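Local coordinates for type 3 secretion system regulator YopR (Yersinia pestis, PDB 1Z21), which may regulate assembly of the type III secretion injectisome by controlling secretion or polymerisation of the needle subunit YscF, and takes part in pathogenesis, at residues L39-G44 and L93-L99; W73-L78 and E103-L107; D55-R60 and L99-E103. The contacts are given in a common frame with arbitrary orientation. Residues are numbered along the deposited sequence.

Interaction 1 of 3, residues L39-G44 and L93-L99; sequences LLARFG and LPYLSEL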
loop_
_atom_site.group_PDB
_atom_site.type_symbol
_atom_site.label_atom_id
_atom_site.label_comp_id
_atom_site.label_asym_id
_atom_site.label_seq_id
_atom_site.Cartn_x
_atom_site.Cartn_y
_atom_site.Cartn_z
ATOM N N LEU A 39 -0.063 2.899 -7.484
ATOM C CA LEU A 39 -0.160 1.486 -7.856
ATOM C C LEU A 39 -1.143 1.292 -9.002
ATOM O O LEU A 39 -0.916 0.490 -9.893
ATOM C CB LEU A 39 -0.568 0.634 -6.650
ATOM C CG LEU A 39 0.538 0.388 -5.612
ATOM C CD1 LEU A 39 -0.038 -0.253 -4.370
ATOM C CD2 LEU A 39 1.667 -0.482 -6.158
ATOM N N LEU A 40 -2.243 2.028 -8.983
ATOM C CA LEU A 40 -3.212 1.962 -10.072
ATOM C C LEU A 40 -2.612 2.498 -11.377
ATOM O O LEU A 40 -2.939 2.011 -12.458
ATOM C CB LEU A 40 -4.490 2.711 -9.691
ATOM C CG LEU A 40 -5.415 1.909 -8.768
ATOM C CD1 LEU A 40 -6.584 2.769 -8.295
ATOM C CD2 LEU A 40 -5.934 0.651 -9.443
ATOM N N ALA A 41 -1.710 3.468 -11.273
ATOM C CA ALA A 41 -1.014 4.012 -12.436
ATOM C C ALA A 41 -0.064 2.987 -13.053
ATOM O O ALA A 41 0.170 3.017 -14.256
ATOM C CB ALA A 41 -0.252 5.271 -12.061
ATOM N N ARG A 42 0.482 2.086 -12.239
ATOM C CA ARG A 42 1.369 1.026 -12.742
ATOM C C ARG A 42 0.628 -0.247 -13.156
ATOM O O ARG A 42 1.061 -0.935 -14.074
ATOM C CB ARG A 42 2.411 0.655 -11.685
ATOM C CG ARG A 42 3.309 1.808 -11.265
ATOM C CD ARG A 42 4.489 1.963 -12.212
ATOM N NE ARG A 42 5.499 0.930 -11.999
ATOM C CZ ARG A 42 6.659 1.137 -11.383
ATOM N NH2 ARG A 42 7.517 0.137 -11.236
ATOM N N PHE A 43 -0.485 -0.560 -12.495
ATOM C CA PHE A 43 -1.122 -1.870 -12.621
ATOM C C PHE A 43 -2.620 -1.841 -12.932
ATOM O O PHE A 43 -3.230 -2.890 -13.096
ATOM C CB PHE A 43 -0.918 -2.659 -11.327
ATOM C CG PHE A 43 0.521 -2.934 -10.997
ATOM C CD1 PHE A 43 1.294 -3.730 -11.828
ATOM C CD2 PHE A 43 1.102 -2.406 -9.848
ATOM C CE1 PHE A 43 2.617 -3.988 -11.537
ATOM C CE2 PHE A 43 2.436 -2.667 -9.545
ATOM C CZ PHE A 43 3.190 -3.461 -10.387
ATOM N N GLY A 44 -3.213 -0.654 -13.004
ATOM C CA GLY A 44 -4.654 -0.514 -13.146
ATOM C C GLY A 44 -5.211 -1.042 -14.460
ATOM O O GLY A 44 -6.371 -1.446 -14.521
ATOM N N LEU A 93 -9.875 -4.272 -9.647
ATOM C CA LEU A 93 -8.896 -4.980 -10.469
ATOM C C LEU A 93 -8.297 -6.188 -9.748
ATOM O O LEU A 93 -7.577 -6.029 -8.755
ATOM C CB LEU A 93 -7.778 -4.034 -10.871
ATOM C CG LEU A 93 -6.687 -4.644 -11.754
ATOM C CD1 LEU A 93 -7.171 -4.704 -13.200
ATOM C CD2 LEU A 93 -5.402 -3.865 -11.640
ATOM N N PRO A 94 -8.558 -7.389 -10.254
ATOM C CA PRO A 94 -8.047 -8.602 -9.617
ATOM C C PRO A 94 -6.535 -8.741 -9.758
ATOM O O PRO A 94 -5.930 -9.450 -8.962
ATOM C CB PRO A 94 -8.778 -9.731 -10.350
ATOM C CG PRO A 94 -9.198 -9.156 -11.659
ATOM C CD PRO A 94 -9.337 -7.684 -11.475
ATOM N N TYR A 95 -5.952 -8.073 -10.744
ATOM C CA TYR A 95 -4.520 -8.125 -10.960
ATOM C C TYR A 95 -3.781 -7.509 -9.788
ATOM O O TYR A 95 -2.922 -8.157 -9.201
ATOM C CB TYR A 95 -4.142 -7.396 -12.245
ATOM C CG TYR A 95 -2.755 -7.696 -12.747
ATOM C CD1 TYR A 95 -2.560 -8.617 -13.768
ATOM C CD2 TYR A 95 -1.635 -7.045 -12.220
ATOM C CE1 TYR A 95 -1.294 -8.895 -14.246
ATOM C CE2 TYR A 95 -0.358 -7.314 -12.696
ATOM C CZ TYR A 95 -0.197 -8.248 -13.710
ATOM O OH TYR A 95 1.049 -8.536 -14.204
ATOM N N LEU A 96 -4.121 -6.267 -9.448
ATOM C CA LEU A 96 -3.448 -5.564 -8.349
ATOM C C LEU A 96 -3.798 -6.219 -7.019
ATOM O O LEU A 96 -2.954 -6.354 -6.136
ATOM C CB LEU A 96 -3.808 -4.069 -8.341
ATOM C CG LEU A 96 -3.177 -3.201 -7.233
ATOM C CD1 LEU A 96 -1.656 -3.343 -7.165
ATOM C CD2 LEU A 96 -3.553 -1.727 -7.405
ATOM N N SER A 97 -5.044 -6.645 -6.883
ATOM C CA SER A 97 -5.478 -7.332 -5.683
ATOM C C SER A 97 -4.670 -8.601 -5.452
ATOM O O SER A 97 -4.288 -8.903 -4.327
ATOM C CB SER A 97 -6.967 -7.643 -5.778
ATOM O OG SER A 97 -7.686 -6.433 -5.840
ATOM N N GLU A 98 -4.395 -9.335 -6.529
ATOM C CA GLU A 98 -3.652 -10.592 -6.435
ATOM C C GLU A 98 -2.190 -10.328 -6.096
ATOM O O GLU A 98 -1.600 -11.032 -5.282
ATOM C CB GLU A 98 -3.748 -11.387 -7.739
ATOM C CG GLU A 98 -2.903 -12.658 -7.771
ATOM C CD GLU A 98 -3.272 -13.665 -6.701
ATOM O OE1 GLU A 98 -4.342 -13.527 -6.078
ATOM O OE2 GLU A 98 -2.487 -14.616 -6.484
ATOM N N LEU A 99 -1.620 -9.316 -6.737
ATOM C CA LEU A 99 -0.268 -8.853 -6.434
ATOM C C LEU A 99 -0.105 -8.522 -4.959
ATOM O O LEU A 99 0.883 -8.892 -4.331
ATOM C CB LEU A 99 0.027 -7.575 -7.219
ATOM C CG LEU A 99 1.251 -7.501 -8.101
ATOM C CD1 LEU A 99 1.404 -8.776 -8.928
ATOM C CD2 LEU A 99 1.086 -6.275 -8.993
#
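The contact of 39-44, from the C-terminal part of helix 25-43, with 93-99, where helix 94-107 begins, gathers round the F43 ring, met by L99, L96 and Y95. The F43 side chain points toward 93-99, and one face of its ring receives a methyl group of L99: CD2 of L99 stands 3.6 Å from the F43 ring centroid and 5° off its normal, a nearly ideal CH-pi contact. Y95 approaches the same ring obliquely, F43 CD1 to Y95 CE2 being 4.0 Å.

Aliphatic packing centres on L96. L96 CD1 lies 4.0 Å from F43 CD2, while L96 CD2 reaches both L39 CB and L40 CD2 at 3.9 Å, so one leucine bridges two successive residues of the opposing helix as well as the phenyl ring. At the margin, L93 CD1 lies 3.6 Å from the carbonyl oxygen of G44.

Polar bonds lie within each segment or lead to outside partners. S97 OG donates to L93 O at 2.9 Å, and S97 N bonds to the same oxygen at 3.2 Å, tying L93 to the first helical turn. Y95 OH hydrogen-bonds to OD2 of D55.

The short axes pass 10.3 Å apart at 113°, a steep crossing within the five-helix core domain. Helix 52-66 adjoins the contact through D55 and E58, whose side chains touch F43, and the ring of H46 packs edge-to-face on both F43 and Y95.

Interaction 2 of 3, residues W73-L78 and E103-L107; sequences WEAILL and ELMIL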
loop_
_atom_site.group_PDB
_atom_site.type_symbol
_atom_site.label_atom_id
_atom_site.label_comp_id
_atom_site.label_asym_id
_atom_site.label_seq_id
_atom_site.Cartn_x
_atom_site.Cartn_y
_atom_site.Cartn_z
ATOM N N TRP A 73 3.991 -1.151 5.607
ATOM C CA TRP A 73 3.647 -1.752 4.319
ATOM C C TRP A 73 2.389 -2.623 4.413
ATOM O O TRP A 73 1.537 -2.567 3.542
ATOM C CB TRP A 73 4.817 -2.580 3.782
ATOM C CG TRP A 73 5.934 -1.776 3.182
ATOM C CD1 TRP A 73 6.172 -0.448 3.337
ATOM C CD2 TRP A 73 6.978 -2.270 2.338
ATOM N NE1 TRP A 73 7.292 -0.074 2.636
ATOM C CE2 TRP A 73 7.800 -1.175 2.000
ATOM C CE3 TRP A 73 7.282 -3.523 1.802
ATOM C CZ2 TRP A 73 8.922 -1.304 1.176
ATOM C CZ3 TRP A 73 8.400 -3.645 0.987
ATOM C CH2 TRP A 73 9.196 -2.549 0.682
ATOM N N GLU A 74 2.282 -3.416 5.477
ATOM C CA GLU A 74 1.154 -4.320 5.667
ATOM C C GLU A 74 -0.151 -3.548 5.818
ATOM O O GLU A 74 -1.129 -3.868 5.179
ATOM C CB GLU A 74 1.383 -5.205 6.888
ATOM C CG GLU A 74 2.486 -6.234 6.680
ATOM C CD GLU A 74 2.963 -6.872 7.969
ATOM O OE1 GLU A 74 2.566 -6.418 9.062
ATOM O OE2 GLU A 74 3.748 -7.831 7.878
ATOM N N ALA A 75 -0.137 -2.499 6.634
ATOM C CA ALA A 75 -1.326 -1.661 6.814
ATOM C C ALA A 75 -1.726 -0.956 5.533
ATOM O O ALA A 75 -2.901 -0.919 5.178
ATOM C CB ALA A 75 -1.077 -0.641 7.915
ATOM N N ILE A 76 -0.748 -0.372 4.849
ATOM C CA ILE A 76 -0.992 0.304 3.589
ATOM C C ILE A 76 -1.583 -0.653 2.554
ATOM O O ILE A 76 -2.578 -0.337 1.932
ATOM C CB ILE A 76 0.293 0.992 3.067
ATOM C CG1 ILE A 76 0.665 2.192 3.966
ATOM C CG2 ILE A 76 0.143 1.410 1.600
ATOM C CD1 ILE A 76 -0.243 3.412 3.848
ATOM N N LEU A 77 -0.979 -1.824 2.391
ATOM C CA LEU A 77 -1.426 -2.804 1.397
ATOM C C LEU A 77 -2.882 -3.210 1.622
ATOM O O LEU A 77 -3.674 -3.221 0.690
ATOM C CB LEU A 77 -0.505 -4.049 1.392
ATOM C CG LEU A 77 0.854 -3.858 0.692
ATOM C CD1 LEU A 77 1.769 -5.044 0.981
ATOM C CD2 LEU A 77 0.662 -3.661 -0.790
ATOM N N LEU A 78 -3.219 -3.513 2.871
ATOM C CA LEU A 78 -4.576 -3.889 3.248
ATOM C C LEU A 78 -5.541 -2.736 2.974
ATOM O O LEU A 78 -6.613 -2.944 2.423
ATOM C CB LEU A 78 -4.625 -4.337 4.712
ATOM C CG LEU A 78 -3.952 -5.703 4.917
ATOM C CD1 LEU A 78 -3.695 -6.018 6.372
ATOM C CD2 LEU A 78 -4.772 -6.799 4.298
ATOM N N GLU A 103 2.375 -10.257 -2.002
ATOM C CA GLU A 103 3.284 -9.518 -1.114
ATOM C C GLU A 103 2.924 -9.695 0.358
ATOM O O GLU A 103 3.808 -9.831 1.187
ATOM C CB GLU A 103 3.330 -8.029 -1.469
ATOM C CG GLU A 103 4.278 -7.189 -0.598
ATOM C CD GLU A 103 5.744 -7.626 -0.651
ATOM O OE1 GLU A 103 6.159 -8.291 -1.626
ATOM O OE2 GLU A 103 6.495 -7.281 0.285
ATOM N N LEU A 104 1.633 -9.697 0.692
ATOM C CA LEU A 104 1.235 -9.883 2.077
ATOM C C LEU A 104 1.687 -11.261 2.578
ATOM O O LEU A 104 2.092 -11.394 3.718
ATOM C CB LEU A 104 -0.272 -9.683 2.269
ATOM C CG LEU A 104 -0.711 -8.216 2.226
ATOM C CD1 LEU A 104 -2.206 -8.113 2.137
ATOM C CD2 LEU A 104 -0.238 -7.456 3.441
ATOM N N MET A 105 1.659 -12.261 1.703
ATOM C CA MET A 105 2.097 -13.609 2.078
ATOM C C MET A 105 3.584 -13.603 2.388
ATOM O O MET A 105 4.017 -14.278 3.308
ATOM C CB MET A 105 1.750 -14.613 0.972
ATOM C CG MET A 105 2.223 -16.046 1.209
ATOM S SD MET A 105 1.279 -16.818 2.500
ATOM C CE MET A 105 -0.117 -17.438 1.580
ATOM N N ILE A 106 4.354 -12.823 1.638
ATOM C CA ILE A 106 5.789 -12.672 1.881
ATOM C C ILE A 106 6.072 -11.928 3.190
ATOM O O ILE A 106 6.995 -12.282 3.917
ATOM C CB ILE A 106 6.456 -11.973 0.680
ATOM C CG1 ILE A 106 6.446 -12.900 -0.535
ATOM C CG2 ILE A 106 7.907 -11.540 0.993
ATOM C CD1 ILE A 106 6.708 -12.181 -1.856
ATOM N N LEU A 107 5.269 -10.909 3.494
ATOM C CA LEU A 107 5.472 -10.085 4.676
ATOM C C LEU A 107 5.050 -10.804 5.963
ATOM O O LEU A 107 5.345 -10.337 7.066
ATOM C CB LEU A 107 4.702 -8.772 4.533
ATOM C CG LEU A 107 5.246 -7.814 3.469
ATOM C CD1 LEU A 107 4.300 -6.641 3.249
ATOM C CD2 LEU A 107 6.637 -7.313 3.848
#
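This is a near-antiparallel helix-helix contact in the all-helical core domain of YopR, a five-helix fold resembling one domain of the secretion regulator YopN. It joins helix 71-82 to the C-terminal part of helix 94-107 and is partly buried. The short axes come within 10.5 Å at an angle of 156°, and the closest alpha carbons, those of E74 and L104, are 6.6 Å apart.

Leucines form most of the interface. L77 points toward the facing helix and meets three residues spaced along one of its sides: its CD1 lies 3.7 Å from E103 CG and 3.8 Å from L107 CD1, and its CB is 4.0 Å from L104 CD2. One turn earlier, W73 CB touches L107 CD1 at 4.1 Å; toward the other end, L78 CD2 packs on L104 CD1 at 3.6 Å. L104 thus lies against both L77 and L78, and L107 against both W73 and L77, in keeping with the opposed chain directions.

W73 NE1 and E103 OE1 are bonded elsewhere. The indole NE1 bonds to the carbonyl oxygen of D67, and E103 OE1 forms a salt bridge with R60 of helix 52-66. Here E103 contributes its CG methylene to the packing, while its carboxylate oxygen OE2 sits at the edge of the indole, near the ring plane, 4.1 Å from W73 CE3.

Interaction 3 of 3, residues D55-R60 and L99-E103; sequences DLPELR and LINKE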
loop_
_atom_site.group_PDB
_atom_site.type_symbol
_atom_site.label_atom_id
_atom_site.label_comp_id
_atom_site.label_asym_id
_atom_site.label_seq_id
_atom_site.Cartn_x
_atom_site.Cartn_y
_atom_site.Cartn_z
ATOM N N ASP A 55 6.591 -8.150 -11.078
ATOM C CA ASP A 55 5.600 -7.264 -10.488
ATOM C C ASP A 55 5.847 -6.972 -9.012
ATOM O O ASP A 55 5.537 -5.885 -8.540
ATOM C CB ASP A 55 4.197 -7.850 -10.632
ATOM C CG ASP A 55 3.697 -7.863 -12.060
ATOM O OD1 ASP A 55 4.203 -7.088 -12.895
ATOM O OD2 ASP A 55 2.767 -8.618 -12.411
ATOM N N LEU A 56 6.354 -7.944 -8.269
ATOM C CA LEU A 56 6.563 -7.731 -6.841
ATOM C C LEU A 56 7.656 -6.711 -6.566
ATOM O O LEU A 56 7.443 -5.827 -5.754
ATOM C CB LEU A 56 6.787 -9.043 -6.093
ATOM C CG LEU A 56 5.511 -9.889 -5.989
ATOM C CD1 LEU A 56 5.803 -11.270 -5.427
ATOM C CD2 LEU A 56 4.442 -9.188 -5.146
ATOM N N PRO A 57 8.823 -6.803 -7.208
ATOM C CA PRO A 57 9.818 -5.731 -7.100
ATOM C C PRO A 57 9.278 -4.354 -7.457
ATOM O O PRO A 57 9.627 -3.391 -6.779
ATOM C CB PRO A 57 10.903 -6.168 -8.082
ATOM C CG PRO A 57 10.822 -7.625 -8.062
ATOM C CD PRO A 57 9.346 -7.944 -7.987
ATOM N N GLU A 58 8.452 -4.259 -8.498
ATOM C CA GLU A 58 7.849 -2.982 -8.878
ATOM C C GLU A 58 6.921 -2.488 -7.766
ATOM O O GLU A 58 6.964 -1.321 -7.384
ATOM C CB GLU A 58 7.070 -3.128 -10.192
ATOM C CG GLU A 58 7.985 -3.261 -11.399
ATOM C CD GLU A 58 7.238 -3.546 -12.699
ATOM O OE1 GLU A 58 5.984 -3.619 -12.696
ATOM O OE2 GLU A 58 7.922 -3.691 -13.745
ATOM N N LEU A 59 6.087 -3.385 -7.255
ATOM C CA LEU A 59 5.155 -3.054 -6.177
ATOM C C LEU A 59 5.896 -2.572 -4.937
ATOM O O LEU A 59 5.508 -1.569 -4.327
ATOM C CB LEU A 59 4.269 -4.255 -5.837
ATOM C CG LEU A 59 3.306 -4.097 -4.653
ATOM C CD1 LEU A 59 1.928 -4.642 -4.997
ATOM C CD2 LEU A 59 3.855 -4.776 -3.417
ATOM N N ARG A 60 6.972 -3.260 -4.570
ATOM C CA ARG A 60 7.757 -2.865 -3.393
ATOM C C ARG A 60 8.444 -1.519 -3.615
ATOM O O ARG A 60 8.544 -0.727 -2.696
ATOM C CB ARG A 60 8.753 -3.947 -3.016
ATOM C CG ARG A 60 8.069 -5.256 -2.678
ATOM C CD ARG A 60 8.953 -6.276 -2.032
ATOM N NE ARG A 60 9.849 -6.913 -2.988
ATOM C CZ ARG A 60 9.740 -8.159 -3.451
ATOM N NH1 ARG A 60 8.746 -8.964 -3.100
ATOM N NH2 ARG A 60 10.649 -8.608 -4.298
ATOM N N LEU A 99 -1.620 -9.316 -6.737
ATOM C CA LEU A 99 -0.268 -8.853 -6.434
ATOM C C LEU A 99 -0.105 -8.522 -4.959
ATOM O O LEU A 99 0.883 -8.892 -4.331
ATOM C CB LEU A 99 0.027 -7.575 -7.219
ATOM C CG LEU A 99 1.251 -7.501 -8.101
ATOM C CD1 LEU A 99 1.404 -8.776 -8.928
ATOM C CD2 LEU A 99 1.086 -6.275 -8.993
ATOM N N ILE A 100 -1.073 -7.780 -4.425
ATOM C CA ILE A 100 -1.039 -7.348 -3.042
ATOM C C ILE A 100 -1.049 -8.548 -2.129
ATOM O O ILE A 100 -0.274 -8.639 -1.179
ATOM C CB ILE A 100 -2.223 -6.414 -2.738
ATOM C CG1 ILE A 100 -1.955 -5.051 -3.375
ATOM C CG2 ILE A 100 -2.427 -6.284 -1.222
ATOM C CD1 ILE A 100 -3.116 -4.078 -3.247
ATOM N N ASN A 101 -1.919 -9.495 -2.433
ATOM C CA ASN A 101 -2.014 -10.675 -1.613
ATOM C C ASN A 101 -0.731 -11.525 -1.635
ATOM O O ASN A 101 -0.373 -12.093 -0.620
ATOM C CB ASN A 101 -3.290 -11.440 -1.958
ATOM C CG ASN A 101 -4.562 -10.678 -1.490
ATOM O OD1 ASN A 101 -4.686 -10.304 -0.308
ATOM N ND2 ASN A 101 -5.478 -10.417 -2.416
ATOM N N LYS A 102 -0.025 -11.562 -2.764
ATOM C CA LYS A 102 1.255 -12.272 -2.829
ATOM C C LYS A 102 2.322 -11.588 -1.971
ATOM O O LYS A 102 3.079 -12.255 -1.274
ATOM C CB LYS A 102 1.728 -12.422 -4.280
ATOM C CG LYS A 102 0.870 -13.373 -5.075
ATOM C CD LYS A 102 1.570 -13.893 -6.274
ATOM C CE LYS A 102 0.660 -14.790 -7.089
ATOM N NZ LYS A 102 0.439 -16.093 -6.425
ATOM N N GLU A 103 2.375 -10.257 -2.002
ATOM C CA GLU A 103 3.284 -9.518 -1.114
ATOM C C GLU A 103 2.924 -9.695 0.358
ATOM O O GLU A 103 3.808 -9.831 1.187
ATOM C CB GLU A 103 3.330 -8.029 -1.469
ATOM C CG GLU A 103 4.278 -7.189 -0.598
ATOM C CD GLU A 103 5.744 -7.626 -0.651
ATOM O OE1 GLU A 103 6.159 -8.291 -1.626
ATOM O OE2 GLU A 103 6.495 -7.281 0.285
#
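A salt bridge joins R60 to E103: R60 NH1 donates to E103 OE1 at 3.1 Å with an N-H...O angle of 160°, and the carboxylate oxygen lies near the guanidinium plane. At the other end of 55-60, D55 turns its OD2 to the Y95 hydroxyl and the V51 amide, while its CB packs on L99 CD1 at 3.4 Å.

Mainly leucine side chains fill the space between. L59 CD1 touches L99 CB at 4.1 Å and I100 CG1 at 4.2 Å, and L59 CD2 lies 3.7 Å from E103 CG, so E103 packs on L59 through its CG methylene and pairs through its carboxylate. L56 CD2 rests over the helix backbone, 3.7 Å from L99 O and 3.9 Å from E103 N.

The short axes cross almost perpendicularly, at 84° and 10.2 Å. Segment 55-60 of helix 52-66 lies across 99-103, midway along helix 94-107, with F43 of helix 25-43 against D55 and L99, and helix 71-82 packing on I100 and E103.

All three interactions use helix 94-107, which meets helix 25-43 in interaction 1, helix 52-66 in interaction 3 and helix 71-82 in interaction 2. Interactions 1 and 3 are buried and cross steeply; interaction 2 is nearly antiparallel and more open. Their chemistry shifts along the shared helix, from aromatic and aliphatic packing in interaction 1, through an ion pair with leucine packing in interaction 3, to mainly leucine contacts in interaction 2. L99 belongs to both 1 and 3, and the hydrogen bond between Y95 OH and D55 OD2 also joins them. E103 couples 3 to 2, where L77 and I100 also touch. Interactions 1 and 2, 14 Å apart between centres, are thus connected through interaction 3.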